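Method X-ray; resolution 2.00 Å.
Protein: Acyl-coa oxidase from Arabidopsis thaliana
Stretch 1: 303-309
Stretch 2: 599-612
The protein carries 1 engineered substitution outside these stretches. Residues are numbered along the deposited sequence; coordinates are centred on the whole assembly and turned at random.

Stretch 1 (303-309) ATRYSAV
Stretch 2 599-612: NAVALVDAFNYTDH

A buried salt bridge joins the two stretches: Arg305 NH1 donates to Asp605 OD1 at 2.8 Å (N-H...O angle 162°), and Arg305 NE adds a weak hydrogen bond to the same Asp605 OD1 at 3.4 Å. The carboxylate oxygen lies at the guanidinium edge, near its plane, where the N-H groups point. Arg305 is extended to reach it (chi1 m, chi2 and chi3 t, chi4 165°); its CA-to-CB bond leaves sideways, as does that of Asp605 (chi1 m, chi2 -29°), yet both ends come nearer the other stretch. Two waters extend this polar end. Water 1 accepts from Arg305 NH1 (2.9 Å) and donates to Tyr609 O (2.5 Å); water 2 accepts from Arg305 NH2 (2.9 Å) and donates to Tyr609 O (2.9 Å) and Asp611 OD1 (2.8 Å). Asp611 OD1 lies 4.4 Å from Arg305 NH2, beyond a salt bridge; water 2 links the two.

Residues 303-309 are helical throughout, with Ser307 OG (chi1 m) returning a 2.6 Å hydrogen bond to Ala303 O. Helix 600-605 runs roughly antiparallel to it, N-to-C directions 150° apart, axes 9.1 Å at closest approach; Arg305 and Val601 set the register, CA to CA 6.0 Å. Asp605 to Asn608 form a type I turn; Asn608 takes positive phi (61/35), then Tyr609 (-80/140) and Thr610 (-84/160) are extended. Thr610, chi1 p, N-caps the helix beginning at Asp611.

Small and branched side chains fill the helix interface. Thr304 (chi1 m) points toward the partner, its CG2 3.8 Å from Ala600 CB and its OG1, hydrogen-bonded elsewhere in the structure, 3.6 Å from Val604 CG1. Val604 (chi1 m) also meets the arginine stem, CG2 to Arg305 CG 4.1 Å. One turn beyond Thr304, Ala308 CB packs 3.9 Å from Val601 CG2 (chi1 t). Ala600 and Ala308 both point toward the partner, their single methyls making these contacts. The contact buries 360 Å², both sides summed.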

# COMPACT_ATOMS: atom_id res chain seq x y z
N ALA B 303 -3.48 13.98 5.70
CA ALA B 303 -3.98 14.22 4.36
C ALA B 303 -5.01 15.33 4.33
O ALA B 303 -5.02 16.13 3.39
CB ALA B 303 -4.56 12.92 3.76
N THR B 304 -5.85 15.43 5.36
CA THR B 304 -6.86 16.49 5.40
C THR B 304 -6.21 17.87 5.51
O THR B 304 -6.55 18.78 4.75
CB THR B 304 -7.89 16.28 6.58
OG1 THR B 304 -8.59 15.04 6.40
CG2 THR B 304 -8.92 17.40 6.60
N ARG B 305 -5.27 18.04 6.43
CA ARG B 305 -4.62 19.34 6.56
C ARG B 305 -3.83 19.68 5.30
O ARG B 305 -3.96 20.78 4.76
CB ARG B 305 -3.70 19.35 7.79
CG ARG B 305 -4.46 19.28 9.11
CD ARG B 305 -3.50 19.25 10.29
NE ARG B 305 -4.21 19.35 11.57
CZ ARG B 305 -3.67 19.06 12.74
NH1 ARG B 305 -4.40 19.18 13.85
NH2 ARG B 305 -2.42 18.63 12.82
N TYR B 306 -3.03 18.74 4.80
CA TYR B 306 -2.29 19.03 3.59
C TYR B 306 -3.21 19.34 2.40
O TYR B 306 -2.86 20.14 1.54
CB TYR B 306 -1.37 17.88 3.22
CG TYR B 306 -0.51 18.19 2.01
CD1 TYR B 306 0.50 19.16 2.08
CD2 TYR B 306 -0.72 17.54 0.80
CE1 TYR B 306 1.28 19.45 0.97
CE2 TYR B 306 0.05 17.84 -0.32
CZ TYR B 306 1.05 18.79 -0.23
OH TYR B 306 1.81 19.08 -1.34
N SER B 307 -4.38 18.69 2.35
CA SER B 307 -5.32 18.92 1.25
C SER B 307 -5.89 20.33 1.29
O SER B 307 -6.29 20.88 0.27
CB SER B 307 -6.48 17.91 1.31
OG SER B 307 -6.04 16.59 1.04
N ALA B 308 -5.94 20.90 2.49
CA ALA B 308 -6.45 22.26 2.68
C ALA B 308 -5.36 23.28 2.38
O ALA B 308 -5.65 24.43 2.04
CB ALA B 308 -6.95 22.43 4.10
N VAL B 309 -4.10 22.87 2.51
CA VAL B 309 -2.97 23.76 2.25
C VAL B 309 -2.59 23.72 0.77
O VAL B 309 -2.37 24.76 0.14
CB VAL B 309 -1.72 23.38 3.08
CG1 VAL B 309 -0.51 24.13 2.57
CG2 VAL B 309 -1.95 23.69 4.55
N ASN B 599 -16.11 21.50 7.41
CA ASN B 599 -15.83 20.94 8.72
C ASN B 599 -14.62 20.02 8.76
O ASN B 599 -14.18 19.65 9.85
CB ASN B 599 -17.05 20.15 9.20
CG ASN B 599 -18.25 21.02 9.38
OD1 ASN B 599 -18.34 21.77 10.35
ND2 ASN B 599 -19.18 20.95 8.43
N ALA B 600 -14.06 19.69 7.60
CA ALA B 600 -12.94 18.74 7.49
C ALA B 600 -11.77 18.97 8.44
O ALA B 600 -11.46 18.11 9.27
CB ALA B 600 -12.41 18.66 6.04
N VAL B 601 -11.11 20.12 8.32
CA VAL B 601 -9.97 20.39 9.17
C VAL B 601 -10.30 20.28 10.65
O VAL B 601 -9.54 19.69 11.40
CB VAL B 601 -9.38 21.76 8.85
CG1 VAL B 601 -8.28 22.11 9.90
CG2 VAL B 601 -8.82 21.76 7.43
N ALA B 602 -11.43 20.86 11.07
CA ALA B 602 -11.83 20.79 12.47
C ALA B 602 -12.10 19.34 12.88
O ALA B 602 -11.81 18.94 14.01
CB ALA B 602 -13.08 21.66 12.71
N LEU B 603 -12.66 18.55 11.96
CA LEU B 603 -12.93 17.15 12.30
C LEU B 603 -11.65 16.35 12.60
O LEU B 603 -11.69 15.37 13.35
CB LEU B 603 -13.71 16.49 11.16
CG LEU B 603 -15.18 16.92 11.05
CD1 LEU B 603 -15.81 16.36 9.78
CD2 LEU B 603 -15.93 16.45 12.28
N VAL B 604 -10.52 16.75 12.02
CA VAL B 604 -9.28 16.03 12.32
C VAL B 604 -8.57 16.66 13.51
O VAL B 604 -7.75 16.02 14.17
CB VAL B 604 -8.32 15.94 11.09
CG1 VAL B 604 -9.04 15.25 9.94
CG2 VAL B 604 -7.77 17.34 10.69
N ASP B 605 -8.89 17.93 13.80
CA ASP B 605 -8.27 18.61 14.94
C ASP B 605 -8.86 17.96 16.19
O ASP B 605 -8.24 17.95 17.26
CB ASP B 605 -8.59 20.11 14.97
CG ASP B 605 -7.91 20.89 13.86
OD1 ASP B 605 -6.82 20.49 13.39
OD2 ASP B 605 -8.48 21.95 13.47
N ALA B 606 -10.07 17.43 16.06
CA ALA B 606 -10.73 16.77 17.19
C ALA B 606 -9.90 15.62 17.75
O ALA B 606 -10.09 15.20 18.89
CB ALA B 606 -12.11 16.27 16.76
N PHE B 607 -8.98 15.10 16.94
CA PHE B 607 -8.10 13.99 17.35
C PHE B 607 -7.14 14.50 18.43
O PHE B 607 -6.62 13.72 19.23
CB PHE B 607 -7.31 13.48 16.14
CG PHE B 607 -8.17 12.99 15.00
CD1 PHE B 607 -7.69 12.99 13.69
CD2 PHE B 607 -9.46 12.52 15.23
CE1 PHE B 607 -8.49 12.52 12.63
CE2 PHE B 607 -10.27 12.05 14.19
CZ PHE B 607 -9.78 12.05 12.88
N ASN B 608 -6.91 15.81 18.43
CA ASN B 608 -6.04 16.43 19.41
C ASN B 608 -4.59 15.94 19.39
O ASN B 608 -3.94 15.85 20.44
CB ASN B 608 -6.63 16.26 20.81
CG ASN B 608 -6.00 17.18 21.81
OD1 ASN B 608 -5.90 18.38 21.56
ND2 ASN B 608 -5.59 16.65 22.95
N TYR B 609 -4.09 15.62 18.21
CA TYR B 609 -2.72 15.13 18.06
C TYR B 609 -1.70 16.26 18.08
O TYR B 609 -1.93 17.32 17.50
CB TYR B 609 -2.58 14.37 16.73
CG TYR B 609 -3.28 13.03 16.69
CD1 TYR B 609 -3.86 12.56 15.52
CD2 TYR B 609 -3.34 12.21 17.83
CE1 TYR B 609 -4.49 11.30 15.46
CE2 TYR B 609 -3.97 10.95 17.79
CZ TYR B 609 -4.54 10.51 16.59
OH TYR B 609 -5.14 9.26 16.50
N THR B 610 -0.57 16.03 18.75
CA THR B 610 0.49 17.04 18.81
C THR B 610 1.31 16.86 17.53
O THR B 610 1.25 15.80 16.89
CB THR B 610 1.47 16.79 20.00
OG1 THR B 610 2.14 15.54 19.79
CG2 THR B 610 0.72 16.76 21.34
N ASP B 611 2.08 17.87 17.14
CA ASP B 611 2.90 17.75 15.94
C ASP B 611 3.97 16.70 16.18
O ASP B 611 4.38 15.98 15.25
CB ASP B 611 3.58 19.08 15.61
CG ASP B 611 2.68 20.02 14.84
OD1 ASP B 611 1.65 19.56 14.29
OD2 ASP B 611 3.00 21.22 14.77
N HIS B 612 4.43 16.60 17.42
CA HIS B 612 5.44 15.61 17.76
C HIS B 612 4.93 14.20 17.48
O HIS B 612 5.65 13.38 16.90
CB HIS B 612 5.84 15.72 19.24
CG HIS B 612 6.76 14.64 19.71
ND1 HIS B 612 6.30 13.40 20.09
CD2 HIS B 612 8.11 14.60 19.84
CE1 HIS B 612 7.33 12.64 20.44
NE2 HIS B 612 8.44 13.35 20.29
O HOH W 1 -3.92 18.51 16.67
O HOH W 2 -0.75 18.59 15.22